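Local coordinates for cyclopropane mycolic acid synthase 3 (Mycobacterium tuberculosis, PDB 1L1E), which probably transfers a methylene group from S-adenosyl-L-methionine to a double bond of an alpha mycolic acid, closing the proximal cyclopropane ring, at residues D17-F22 with A252-T257; K52-L57 with M79-E84; R221-Q226 with Q282-K287; M238-L243 with K264-C269. All coordinates share one frame; numbering follows the deposited sequence.

Contact 1: residues D17-F22 with A252-T257; sequences DLSDDF and AIQSQT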
loop_
_atom_site.group_PDB
_atom_site.type_symbol
_atom_site.label_atom_id
_atom_site.label_comp_id
_atom_site.label_asym_id
_atom_site.label_seq_id
_atom_site.Cartn_x
_atom_site.Cartn_y
_atom_site.Cartn_z
ATOM N N ASP A 17 -0.124 -7.185 17.780
ATOM C CA ASP A 17 -0.627 -6.513 16.600
ATOM C C ASP A 17 -2.111 -6.841 16.534
ATOM O O ASP A 17 -2.539 -7.874 17.041
ATOM C CB ASP A 17 0.083 -7.041 15.359
ATOM C CG ASP A 17 -0.005 -6.091 14.198
ATOM O OD1 ASP A 17 -1.120 -5.598 13.910
ATOM O OD2 ASP A 17 1.045 -5.841 13.571
ATOM N N LEU A 18 -2.899 -5.968 15.918
ATOM C CA LEU A 18 -4.332 -6.209 15.823
ATOM C C LEU A 18 -4.622 -7.557 15.158
ATOM O O LEU A 18 -4.081 -7.863 14.096
ATOM C CB LEU A 18 -4.998 -5.069 15.051
ATOM C CG LEU A 18 -6.525 -5.030 15.035
ATOM C CD1 LEU A 18 -7.066 -5.229 16.447
ATOM C CD2 LEU A 18 -6.985 -3.701 14.455
ATOM N N SER A 19 -5.464 -8.363 15.804
ATOM C CA SER A 19 -5.849 -9.691 15.313
ATOM C C SER A 19 -6.341 -9.694 13.864
ATOM O O SER A 19 -7.078 -8.806 13.447
ATOM C CB SER A 19 -6.936 -10.277 16.222
ATOM O OG SER A 19 -7.547 -11.423 15.640
ATOM N N ASP A 20 -5.955 -10.712 13.103
ATOM C CA ASP A 20 -6.356 -10.784 11.702
ATOM C C ASP A 20 -7.841 -11.023 11.522
ATOM O O ASP A 20 -8.410 -10.675 10.493
ATOM C CB ASP A 20 -5.590 -11.880 10.963
ATOM C CG ASP A 20 -5.868 -11.869 9.469
ATOM O OD1 ASP A 20 -5.834 -10.771 8.873
ATOM O OD2 ASP A 20 -6.108 -12.949 8.890
ATOM N N ASP A 21 -8.471 -11.629 12.517
ATOM C CA ASP A 21 -9.892 -11.893 12.418
ATOM C C ASP A 21 -10.629 -10.559 12.492
ATOM O O ASP A 21 -11.804 -10.468 12.139
ATOM C CB ASP A 21 -10.332 -12.829 13.539
ATOM C CG ASP A 21 -11.184 -13.985 13.031
ATOM O OD1 ASP A 21 -10.757 -14.660 12.059
ATOM O OD2 ASP A 21 -12.274 -14.218 13.607
ATOM N N PHE A 22 -9.923 -9.524 12.946
ATOM C CA PHE A 22 -10.497 -8.192 13.028
ATOM C C PHE A 22 -10.475 -7.606 11.622
ATOM O O PHE A 22 -11.481 -7.081 11.141
ATOM C CB PHE A 22 -9.683 -7.296 13.960
ATOM C CG PHE A 22 -10.312 -5.951 14.196
ATOM C CD1 PHE A 22 -11.385 -5.816 15.078
ATOM C CD2 PHE A 22 -9.868 -4.832 13.506
ATOM C CE1 PHE A 22 -12.004 -4.589 15.267
ATOM C CE2 PHE A 22 -10.481 -3.594 13.686
ATOM C CZ PHE A 22 -11.554 -3.474 14.570
ATOM N N ALA A 252 -16.646 -7.834 20.001
ATOM C CA ALA A 252 -16.480 -9.067 20.758
ATOM C C ALA A 252 -15.047 -9.599 20.713
ATOM O O ALA A 252 -14.532 -10.099 21.710
ATOM C CB ALA A 252 -17.443 -10.126 20.241
ATOM N N ILE A 253 -14.414 -9.480 19.550
ATOM C CA ILE A 253 -13.055 -9.955 19.337
ATOM C C ILE A 253 -11.998 -8.982 19.859
ATOM O O ILE A 253 -10.925 -9.398 20.294
ATOM C CB ILE A 253 -12.822 -10.222 17.834
ATOM C CG1 ILE A 253 -13.757 -11.339 17.366
ATOM C CG2 ILE A 253 -11.365 -10.578 17.575
ATOM C CD1 ILE A 253 -13.667 -11.626 15.886
ATOM N N GLN A 254 -12.300 -7.689 19.804
ATOM C CA GLN A 254 -11.384 -6.664 20.299
ATOM C C GLN A 254 -12.070 -5.795 21.361
ATOM O O GLN A 254 -12.080 -6.141 22.545
ATOM C CB GLN A 254 -10.894 -5.788 19.143
ATOM C CG GLN A 254 -9.936 -6.480 18.189
ATOM C CD GLN A 254 -8.649 -6.927 18.860
ATOM O OE1 GLN A 254 -8.052 -6.185 19.638
ATOM N NE2 GLN A 254 -8.207 -8.140 18.549
ATOM N N SER A 255 -12.653 -4.675 20.938
ATOM C CA SER A 255 -13.345 -3.780 21.868
ATOM C C SER A 255 -13.987 -2.603 21.152
ATOM O O SER A 255 -13.710 -2.341 19.979
ATOM C CB SER A 255 -12.375 -3.228 22.916
ATOM O OG SER A 255 -11.539 -2.230 22.352
ATOM N N GLN A 256 -14.845 -1.896 21.880
ATOM C CA GLN A 256 -15.533 -0.728 21.353
ATOM C C GLN A 256 -14.483 0.330 21.026
ATOM O O GLN A 256 -14.608 1.060 20.042
ATOM C CB GLN A 256 -16.516 -0.186 22.398
ATOM C CG GLN A 256 -17.221 1.113 22.012
ATOM C CD GLN A 256 -18.397 0.906 21.068
ATOM O OE1 GLN A 256 -19.387 0.262 21.418
ATOM N NE2 GLN A 256 -18.292 1.458 19.863
ATOM N N THR A 257 -13.437 0.397 21.848
ATOM C CA THR A 257 -12.372 1.373 21.648
ATOM C C THR A 257 -11.681 1.180 20.305
ATOM O O THR A 257 -11.454 2.143 19.570
ATOM C CB THR A 257 -11.313 1.287 22.766
ATOM O OG1 THR A 257 -11.896 1.690 24.010
ATOM C CG2 THR A 257 -10.133 2.188 22.454
#
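Leu-18 places its CD1 methyl over the amide carbon of Gln-254, 3.3 Å from CD, where the capped start of helix 20-23 meets the bend between helices 247-253 and 256-274. The same methyl is also close to OE1, and the amide nitrogen NE2 comes 3.4 Å from CB of Ser-19, a van der Waals touch. Nearer the backbone, Gln-254 CG approaches the ring of Phe-22 obliquely, at 3.5 Å from CD1; ring and amide planes stand 81° apart. Glutamine suits this place at the surface because its CB and CG pack against the phenyl ring while its amide end meets leucine and serine. The bend at its second torsion (chi2 -62°) carries CD to Leu-18. At the more exposed end, Ile-253 CD1 is 3.7 Å from OD2 of Asp-21, the two side chains crossing at about a right angle.

Behind these contacts lie helix ends on both sides. Gln-254 is the first residue to leave helical geometry after helix 247-253, and its CB points toward residues 17-22. Phe-22, the buried member, reaches on to Ala-250 and Val-258 and thus touches the helices on both sides of the bend, while Leu-18 packs on Val-258 and Tyr-262 of the second. Ser-255 is the N-cap of helix 256-274, its OG bonded to Val-258 N. Ser-19 has the same role for helix 20-23: its OG, anti to the backbone N, accepts from Asp-21 N at 3.3 Å, with an N-H...O angle of 145°.

Contact 2: residues K52-L57 with M79-E84; sequences KIDLAL and MRRAIE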
loop_
_atom_site.group_PDB
_atom_site.type_symbol
_atom_site.label_atom_id
_atom_site.label_comp_id
_atom_site.label_asym_id
_atom_site.label_seq_id
_atom_site.Cartn_x
_atom_site.Cartn_y
_atom_site.Cartn_z
ATOM N N LYS A 52 -6.501 -3.028 -9.054
ATOM C CA LYS A 52 -5.361 -2.231 -8.614
ATOM C C LYS A 52 -4.069 -3.055 -8.732
ATOM O O LYS A 52 -3.034 -2.555 -9.186
ATOM C CB LYS A 52 -5.606 -1.746 -7.179
ATOM C CG LYS A 52 -4.435 -1.016 -6.519
ATOM C CD LYS A 52 -3.470 -1.988 -5.837
ATOM C CE LYS A 52 -4.146 -2.839 -4.734
ATOM N NZ LYS A 52 -4.806 -2.057 -3.621
ATOM N N ILE A 53 -4.128 -4.319 -8.335
ATOM C CA ILE A 53 -2.961 -5.191 -8.436
ATOM C C ILE A 53 -2.511 -5.273 -9.911
ATOM O O ILE A 53 -1.329 -5.086 -10.223
ATOM C CB ILE A 53 -3.291 -6.588 -7.876
ATOM C CG1 ILE A 53 -3.571 -6.474 -6.380
ATOM C CG2 ILE A 53 -2.166 -7.559 -8.170
ATOM C CD1 ILE A 53 -4.063 -7.758 -5.734
ATOM N N ASP A 54 -3.447 -5.507 -10.832
ATOM C CA ASP A 54 -3.079 -5.570 -12.252
ATOM C C ASP A 54 -2.558 -4.219 -12.764
ATOM O O ASP A 54 -1.683 -4.162 -13.627
ATOM C CB ASP A 54 -4.270 -6.009 -13.127
ATOM C CG ASP A 54 -4.697 -7.451 -12.872
ATOM O OD1 ASP A 54 -3.951 -8.199 -12.197
ATOM O OD2 ASP A 54 -5.787 -7.837 -13.350
ATOM N N LEU A 55 -3.094 -3.125 -12.241
ATOM C CA LEU A 55 -2.638 -1.807 -12.679
ATOM C C LEU A 55 -1.174 -1.595 -12.303
ATOM O O LEU A 55 -0.361 -1.166 -13.124
ATOM C CB LEU A 55 -3.491 -0.705 -12.043
ATOM C CG LEU A 55 -3.031 0.733 -12.329
ATOM C CD1 LEU A 55 -3.280 1.088 -13.805
ATOM C CD2 LEU A 55 -3.784 1.700 -11.414
ATOM N N ALA A 56 -0.845 -1.900 -11.053
ATOM C CA ALA A 56 0.520 -1.737 -10.562
ATOM C C ALA A 56 1.484 -2.659 -11.281
ATOM O O ALA A 56 2.499 -2.221 -11.795
ATOM C CB ALA A 56 0.570 -1.999 -9.067
ATOM N N LEU A 57 1.146 -3.939 -11.334
ATOM C CA LEU A 57 2.003 -4.930 -11.969
ATOM C C LEU A 57 2.145 -4.725 -13.472
ATOM O O LEU A 57 3.194 -4.999 -14.027
ATOM C CB LEU A 57 1.481 -6.333 -11.664
ATOM C CG LEU A 57 1.424 -6.682 -10.170
ATOM C CD1 LEU A 57 0.878 -8.102 -10.004
ATOM C CD2 LEU A 57 2.832 -6.563 -9.549
ATOM N N MET A 79 1.475 -10.963 -4.698
ATOM C CA MET A 79 2.406 -11.985 -5.131
ATOM C C MET A 79 1.647 -13.174 -5.719
ATOM O O MET A 79 2.097 -13.770 -6.694
ATOM C CB MET A 79 3.295 -12.438 -3.974
ATOM C CG MET A 79 4.261 -11.363 -3.484
ATOM S SD MET A 79 5.472 -12.006 -2.305
ATOM C CE MET A 79 4.486 -12.089 -0.859
ATOM N N ARG A 80 0.501 -13.526 -5.139
ATOM C CA ARG A 80 -0.252 -14.645 -5.696
ATOM C C ARG A 80 -0.666 -14.308 -7.125
ATOM O O ARG A 80 -0.551 -15.137 -8.021
ATOM C CB ARG A 80 -1.508 -14.955 -4.879
ATOM C CG ARG A 80 -2.157 -16.245 -5.354
ATOM C CD ARG A 80 -3.622 -16.361 -5.016
ATOM N NE ARG A 80 -4.128 -17.619 -5.554
ATOM C CZ ARG A 80 -3.945 -18.800 -4.974
ATOM N NH1 ARG A 80 -3.282 -18.879 -3.828
ATOM N NH2 ARG A 80 -4.399 -19.905 -5.553
ATOM N N ARG A 81 -1.156 -13.087 -7.333
ATOM C CA ARG A 81 -1.561 -12.661 -8.662
ATOM C C ARG A 81 -0.358 -12.696 -9.612
ATOM O O ARG A 81 -0.454 -13.211 -10.730
ATOM C CB ARG A 81 -2.145 -11.242 -8.620
ATOM C CG ARG A 81 -2.696 -10.750 -9.965
ATOM C CD ARG A 81 -3.971 -11.499 -10.366
ATOM N NE ARG A 81 -4.680 -10.801 -11.429
ATOM C CZ ARG A 81 -5.864 -11.158 -11.925
ATOM N NH1 ARG A 81 -6.502 -12.227 -11.460
ATOM N NH2 ARG A 81 -6.412 -10.435 -12.890
ATOM N N ALA A 82 0.771 -12.143 -9.176
ATOM C CA ALA A 82 1.981 -12.130 -10.007
ATOM C C ALA A 82 2.341 -13.530 -10.509
ATOM O O ALA A 82 2.721 -13.709 -11.671
ATOM C CB ALA A 82 3.158 -11.547 -9.221
ATOM N N ILE A 83 2.228 -14.518 -9.628
ATOM C CA ILE A 83 2.552 -15.897 -9.997
ATOM C C ILE A 83 1.553 -16.439 -11.011
ATOM O O ILE A 83 1.929 -16.847 -12.107
ATOM C CB ILE A 83 2.521 -16.843 -8.769
ATOM C CG1 ILE A 83 3.573 -16.422 -7.743
ATOM C CG2 ILE A 83 2.764 -18.288 -9.227
ATOM C CD1 ILE A 83 3.598 -17.285 -6.493
ATOM N N GLU A 84 0.281 -16.415 -10.637
ATOM C CA GLU A 84 -0.800 -16.939 -11.477
ATOM C C GLU A 84 -1.068 -16.238 -12.800
ATOM O O GLU A 84 -1.218 -16.900 -13.831
ATOM C CB GLU A 84 -2.095 -16.999 -10.671
ATOM C CG GLU A 84 -2.067 -18.000 -9.538
ATOM C CD GLU A 84 -3.366 -18.027 -8.764
ATOM O OE1 GLU A 84 -3.471 -18.835 -7.813
ATOM O OE2 GLU A 84 -4.283 -17.240 -9.106
#
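Arg-81 sends CG anti to its backbone N (chi1 -176°) and then bends at chi2 (70°), which brings CD round so that the rest of the chain can reach Asp-54; the aspartate, with CG beside its own backbone N, comes to meet it. The grip is side-on and two-pronged. NE bonds to OD1 at 2.8 Å and NH2 to OD2 at 2.7 Å, each oxygen offering its syn lone pair, with carboxylate and guanidinium nearly coplanar. This pairing fixes the rotation of both flat groups. OD1 lies in the guanidinium plane, whereas OD2 is tilted somewhat from it. Asp-54 has further, weak partners in Lys-85 and Tyr-86, and the surrounding positive charge would favour its ionised form.

The helix segments cross at -66°; in the chain, strand 67-71 lies between their helices, within the Rossmann-like methyltransferase fold, and Leu-57 and Ala-82 both rest on Leu-68 of that strand. Beside the salt bridge the packing is apolar. Ile-53 lays CG2 against the aliphatic start of Arg-81, 3.7 Å from CG, a use of arginine that joins a greasy stem to a charged tip. Leu-57 sets CD1 4.2 Å from CB of Ala-82, whose small side chain lets this methyl come within 4.1 Å of Ala-82 N. Ile-53 also touches Ala-77 and Thr-78 at the start of helix 77-86, and its side chain is about 7 Å from the bound S-adenosyl-L-homocysteine.

Contact 3: residues R221-Q226 with Q282-K287; sequences RVTAVQ and QFTLEK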
loop_
_atom_site.group_PDB
_atom_site.type_symbol
_atom_site.label_atom_id
_atom_site.label_comp_id
_atom_site.label_asym_id
_atom_site.label_seq_id
_atom_site.Cartn_x
_atom_site.Cartn_y
_atom_site.Cartn_z
ATOM N N ARG A 221 14.653 7.606 -12.315
ATOM C CA ARG A 221 13.975 8.530 -13.197
ATOM C C ARG A 221 12.486 8.241 -12.991
ATOM O O ARG A 221 12.042 7.096 -13.131
ATOM C CB ARG A 221 14.382 8.270 -14.650
ATOM C CG ARG A 221 15.838 8.626 -14.955
ATOM C CD ARG A 221 16.262 8.181 -16.344
ATOM N NE ARG A 221 16.176 6.733 -16.502
ATOM C CZ ARG A 221 15.313 6.123 -17.311
ATOM N NH1 ARG A 221 14.465 6.837 -18.040
ATOM N NH2 ARG A 221 15.295 4.797 -17.391
ATOM N N VAL A 222 11.721 9.264 -12.621
ATOM C CA VAL A 222 10.290 9.101 -12.422
ATOM C C VAL A 222 9.649 9.238 -13.791
ATOM O O VAL A 222 9.417 10.350 -14.266
ATOM C CB VAL A 222 9.728 10.187 -11.495
ATOM C CG1 VAL A 222 8.230 10.000 -11.324
ATOM C CG2 VAL A 222 10.444 10.134 -10.158
ATOM N N THR A 223 9.360 8.106 -14.421
ATOM C CA THR A 223 8.780 8.104 -15.763
ATOM C C THR A 223 7.252 8.168 -15.862
ATOM O O THR A 223 6.705 8.388 -16.951
ATOM C CB THR A 223 9.267 6.876 -16.557
ATOM O OG1 THR A 223 8.930 5.683 -15.841
ATOM C CG2 THR A 223 10.787 6.934 -16.746
ATOM N N ALA A 224 6.566 7.972 -14.741
ATOM C CA ALA A 224 5.111 8.019 -14.732
ATOM C C ALA A 224 4.534 8.231 -13.334
ATOM O O ALA A 224 5.106 7.790 -12.331
ATOM C CB ALA A 224 4.542 6.724 -15.342
ATOM N N VAL A 225 3.412 8.936 -13.271
ATOM C CA VAL A 225 2.727 9.175 -12.004
ATOM C C VAL A 225 1.230 9.136 -12.283
ATOM O O VAL A 225 0.763 9.681 -13.285
ATOM C CB VAL A 225 3.053 10.554 -11.388
ATOM C CG1 VAL A 225 2.582 10.578 -9.934
ATOM C CG2 VAL A 225 4.535 10.842 -11.477
ATOM N N GLN A 226 0.484 8.484 -11.402
ATOM C CA GLN A 226 -0.958 8.382 -11.568
ATOM C C GLN A 226 -1.605 8.592 -10.224
ATOM O O GLN A 226 -1.211 7.961 -9.250
ATOM C CB GLN A 226 -1.344 6.998 -12.119
ATOM C CG GLN A 226 -2.855 6.710 -12.101
ATOM C CD GLN A 226 -3.217 5.489 -12.948
ATOM O OE1 GLN A 226 -2.333 4.761 -13.406
ATOM N NE2 GLN A 226 -4.518 5.264 -13.158
ATOM N N GLN A 282 0.800 6.607 -7.707
ATOM C CA GLN A 282 1.573 5.441 -8.083
ATOM C C GLN A 282 2.707 6.023 -8.914
ATOM O O GLN A 282 2.471 6.631 -9.965
ATOM C CB GLN A 282 0.752 4.462 -8.940
ATOM C CG GLN A 282 -0.375 3.706 -8.214
ATOM C CD GLN A 282 -0.728 2.382 -8.909
ATOM O OE1 GLN A 282 -0.545 2.238 -10.120
ATOM N NE2 GLN A 282 -1.237 1.418 -8.144
ATOM N N PHE A 283 3.935 5.860 -8.427
ATOM C CA PHE A 283 5.107 6.368 -9.126
ATOM C C PHE A 283 5.833 5.237 -9.817
ATOM O O PHE A 283 6.166 4.229 -9.193
ATOM C CB PHE A 283 6.100 7.021 -8.156
ATOM C CG PHE A 283 5.538 8.173 -7.372
ATOM C CD1 PHE A 283 4.853 7.955 -6.188
ATOM C CD2 PHE A 283 5.734 9.486 -7.803
ATOM C CE1 PHE A 283 4.371 9.026 -5.430
ATOM C CE2 PHE A 283 5.258 10.562 -7.055
ATOM C CZ PHE A 283 4.577 10.333 -5.866
ATOM N N THR A 284 6.075 5.394 -11.109
ATOM C CA THR A 284 6.815 4.391 -11.828
ATOM C C THR A 284 8.225 4.955 -11.900
ATOM O O THR A 284 8.442 6.049 -12.429
ATOM C CB THR A 284 6.260 4.166 -13.243
ATOM O OG1 THR A 284 4.885 3.754 -13.160
ATOM C CG2 THR A 284 7.066 3.075 -13.945
ATOM N N LEU A 285 9.174 4.220 -11.343
ATOM C CA LEU A 285 10.563 4.659 -11.331
ATOM C C LEU A 285 11.467 3.678 -12.076
ATOM O O LEU A 285 11.444 2.475 -11.813
ATOM C CB LEU A 285 11.038 4.798 -9.887
ATOM C CG LEU A 285 10.053 5.466 -8.927
ATOM C CD1 LEU A 285 10.609 5.394 -7.527
ATOM C CD2 LEU A 285 9.798 6.898 -9.340
ATOM N N GLU A 286 12.258 4.197 -13.006
ATOM C CA GLU A 286 13.170 3.360 -13.779
ATOM C C GLU A 286 14.617 3.587 -13.349
ATOM O O GLU A 286 15.046 4.726 -13.173
ATOM C CB GLU A 286 13.029 3.656 -15.269
ATOM C CG GLU A 286 11.732 3.145 -15.876
ATOM C CD GLU A 286 11.709 3.293 -17.381
ATOM O OE1 GLU A 286 12.714 2.926 -18.016
ATOM O OE2 GLU A 286 10.692 3.767 -17.927
ATOM N N LYS A 287 15.363 2.500 -13.178
ATOM C CA LYS A 287 16.761 2.597 -12.768
ATOM C C LYS A 287 17.575 3.254 -13.874
ATOM O O LYS A 287 17.157 3.266 -15.032
ATOM C CB LYS A 287 17.323 1.206 -12.460
ATOM C CG LYS A 287 18.799 1.200 -12.077
ATOM C CD LYS A 287 19.205 -0.095 -11.383
ATOM C CE LYS A 287 20.658 -0.029 -10.930
ATOM N NZ LYS A 287 21.037 -1.110 -9.975
#
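Arg-221 and Glu-286 open an antiparallel ladder, Arg-221 N to Glu-286 O 3.0 Å and Glu-286 N to Arg-221 O 2.9 Å, and Gln-226 with Gln-282 closes it; between them Thr-223 and Ala-224 both face Thr-284, a classic beta bulge. There Thr-284 N donates to Ala-224 O at 2.9 Å, while its O receives a weak bond from Thr-223 N.

On one face Val-222 lies beside Leu-285, pointing the same way, and their CG2 and CD2 are tight at 3.4 Å. Val-225 likewise runs beside the Phe-283 ring, CG1 3.9 Å from CE2; beta-branched valine suits an extended strand, and helix 208-216 covers this side. On the other face Arg-221, bent at chi3 (-62°) to place NE, forms a salt bridge: NH2 is 3.2 Å from Glu-286 OE1, above the carboxylate plane, the flat groups 77° apart. NH2 also bonds weakly to Lys-287 O. The OE1 atoms of Gln-226 and Gln-282 share Lys-59 NZ.

Strand 279-286, antiparallel to its neighbours and inserted between 163-170 and the edge strand 221-227, gives the 3-2-1-4-5-7-6 order that marks class I S-adenosylmethionine-dependent methyltransferases.

Contact 4: residues M238-L243 with K264-C269; sequences MWATAL and KYLTGC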
loop_
_atom_site.group_PDB
_atom_site.type_symbol
_atom_site.label_atom_id
_atom_site.label_comp_id
_atom_site.label_asym_id
_atom_site.label_seq_id
_atom_site.Cartn_x
_atom_site.Cartn_y
_atom_site.Cartn_z
ATOM N N MET A 238 -16.231 1.878 1.648
ATOM C CA MET A 238 -16.588 0.471 1.676
ATOM C C MET A 238 -16.025 -0.283 2.876
ATOM O O MET A 238 -16.703 -1.150 3.423
ATOM C CB MET A 238 -16.199 -0.198 0.357
ATOM C CG MET A 238 -17.048 0.300 -0.823
ATOM S SD MET A 238 -16.656 -0.458 -2.408
ATOM C CE MET A 238 -17.633 -1.920 -2.342
ATOM N N TRP A 239 -14.804 0.037 3.303
ATOM C CA TRP A 239 -14.258 -0.641 4.477
ATOM C C TRP A 239 -15.085 -0.264 5.695
ATOM O O TRP A 239 -15.341 -1.098 6.567
ATOM C CB TRP A 239 -12.797 -0.253 4.735
ATOM C CG TRP A 239 -11.794 -0.903 3.813
ATOM C CD1 TRP A 239 -11.933 -2.088 3.141
ATOM C CD2 TRP A 239 -10.481 -0.423 3.511
ATOM N NE1 TRP A 239 -10.788 -2.373 2.442
ATOM C CE2 TRP A 239 -9.878 -1.366 2.651
ATOM C CE3 TRP A 239 -9.750 0.719 3.886
ATOM C CZ2 TRP A 239 -8.582 -1.206 2.157
ATOM C CZ3 TRP A 239 -8.459 0.879 3.392
ATOM C CH2 TRP A 239 -7.890 -0.076 2.538
ATOM N N ALA A 240 -15.505 0.999 5.755
ATOM C CA ALA A 240 -16.301 1.491 6.873
ATOM C C ALA A 240 -17.653 0.784 6.938
ATOM O O ALA A 240 -18.060 0.292 7.999
ATOM C CB ALA A 240 -16.503 3.006 6.742
ATOM N N THR A 241 -18.340 0.735 5.799
ATOM C CA THR A 241 -19.655 0.086 5.708
ATOM C C THR A 241 -19.598 -1.369 6.163
ATOM O O THR A 241 -20.488 -1.844 6.860
ATOM C CB THR A 241 -20.201 0.150 4.254
ATOM O OG1 THR A 241 -20.395 1.522 3.884
ATOM C CG2 THR A 241 -21.537 -0.596 4.135
ATOM N N ALA A 242 -18.535 -2.064 5.775
ATOM C CA ALA A 242 -18.351 -3.462 6.138
ATOM C C ALA A 242 -18.089 -3.624 7.644
ATOM O O ALA A 242 -18.689 -4.482 8.308
ATOM C CB ALA A 242 -17.197 -4.047 5.334
ATOM N N LEU A 243 -17.198 -2.790 8.178
ATOM C CA LEU A 243 -16.866 -2.833 9.595
ATOM C C LEU A 243 -18.130 -2.577 10.402
ATOM O O LEU A 243 -18.431 -3.306 11.346
ATOM C CB LEU A 243 -15.810 -1.771 9.931
ATOM C CG LEU A 243 -15.344 -1.675 11.388
ATOM C CD1 LEU A 243 -14.895 -3.031 11.895
ATOM C CD2 LEU A 243 -14.202 -0.671 11.484
ATOM N N LYS A 264 -13.584 5.835 13.005
ATOM C CA LYS A 264 -13.179 7.247 12.971
ATOM C C LYS A 264 -12.119 7.467 11.904
ATOM O O LYS A 264 -12.076 8.506 11.241
ATOM C CB LYS A 264 -12.621 7.664 14.337
ATOM C CG LYS A 264 -11.891 9.002 14.375
ATOM C CD LYS A 264 -11.392 9.295 15.794
ATOM C CE LYS A 264 -10.351 10.416 15.835
ATOM N NZ LYS A 264 -10.886 11.764 15.490
ATOM N N TYR A 265 -11.252 6.475 11.758
ATOM C CA TYR A 265 -10.181 6.535 10.781
ATOM C C TYR A 265 -10.738 6.425 9.366
ATOM O O TYR A 265 -10.455 7.262 8.507
ATOM C CB TYR A 265 -9.183 5.413 11.080
ATOM C CG TYR A 265 -8.415 4.852 9.905
ATOM C CD1 TYR A 265 -7.608 5.662 9.106
ATOM C CD2 TYR A 265 -8.446 3.482 9.633
ATOM C CE1 TYR A 265 -6.848 5.116 8.067
ATOM C CE2 TYR A 265 -7.692 2.930 8.606
ATOM C CZ TYR A 265 -6.896 3.746 7.828
ATOM O OH TYR A 265 -6.144 3.184 6.822
ATOM N N LEU A 266 -11.560 5.409 9.140
ATOM C CA LEU A 266 -12.118 5.177 7.819
ATOM C C LEU A 266 -13.040 6.291 7.333
ATOM O O LEU A 266 -12.878 6.793 6.216
ATOM C CB LEU A 266 -12.853 3.833 7.800
ATOM C CG LEU A 266 -12.028 2.619 8.252
ATOM C CD1 LEU A 266 -12.941 1.426 8.347
ATOM C CD2 LEU A 266 -10.869 2.346 7.298
ATOM N N THR A 267 -14.003 6.683 8.164
ATOM C CA THR A 267 -14.937 7.732 7.772
ATOM C C THR A 267 -14.244 9.078 7.630
ATOM O O THR A 267 -14.533 9.836 6.705
ATOM C CB THR A 267 -16.093 7.861 8.783
ATOM O OG1 THR A 267 -16.791 6.613 8.867
ATOM C CG2 THR A 267 -17.083 8.934 8.327
ATOM N N GLY A 268 -13.319 9.371 8.538
ATOM C CA GLY A 268 -12.605 10.633 8.480
ATOM C C GLY A 268 -11.683 10.776 7.283
ATOM O O GLY A 268 -11.623 11.837 6.669
ATOM N N CYS A 269 -10.947 9.722 6.948
ATOM C CA CYS A 269 -10.044 9.788 5.805
ATOM C C CYS A 269 -10.823 9.796 4.492
ATOM O O CYS A 269 -10.375 10.372 3.499
ATOM C CB CYS A 269 -9.054 8.619 5.821
ATOM S SG CYS A 269 -7.713 8.774 7.047
#
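Leu-266 drives its side chain into the surface formed by Trp-239, Ala-240 and Leu-243, joining two roughly antiparallel helices of the helical segment inserted between the last two strands of the methyltransferase sheet. The short axes approach to 8.8 Å at an angle of 146°, a closeness that Ala-240 permits: its lone methyl leaves CB only 3.9 Å from Leu-266 CB.

The tight part is the fork of the leucine. Its first torsion (chi1 -55°) sets CG beside the backbone N, and the two methyls part: CD1 lies 3.7 Å from Ala-240 CA and 4.0 Å from Leu-243 CD2, while CD2 meets CE3 of Trp-239 at 3.9 Å, obliquely to the indole. Leu-266 crosses both Trp-239 and Leu-243 at about a right angle. Trp-239 carries the packing toward the cofactor pocket, its ring meeting Tyr-33 and standing edge-to-face with Phe-26. A turn further along helix 256-274, Cys-269, the probable active-site residue, turns instead to Leu-236, Phe-191 and Ile-195.

The loose margin of the contact is at Thr-267, an exposed residue of which the partner helix covers little. Threonine suits such a place, since its hydroxyl can turn back to its own helix: Thr-267 OG1 makes a weak hydrogen bond with Met-263 O and lies 4.2 Å from CB of Ala-240.

Overall arrangement
Contacts 1 and 4 share helix 256-274 and form one helical side of the protein, their centres 15 Å apart; contact 3 lies on the opposite side of the chain's centre from both. In the chain, both helices of contact 4 lie between the two strands paired in contact 3. Contact 2 touches contact 3 directly, Leu-55 CD2 packing 3.5 Å from Gln-282 OE1. Bound S-adenosyl-L-homocysteine lies among all four, about 7 Å from the side chains of Ile-53 in contact 2 and Trp-239 in contact 4, about 9 Å from Gln-282 in contact 3, and about 12 Å from Leu-18 in contact 1.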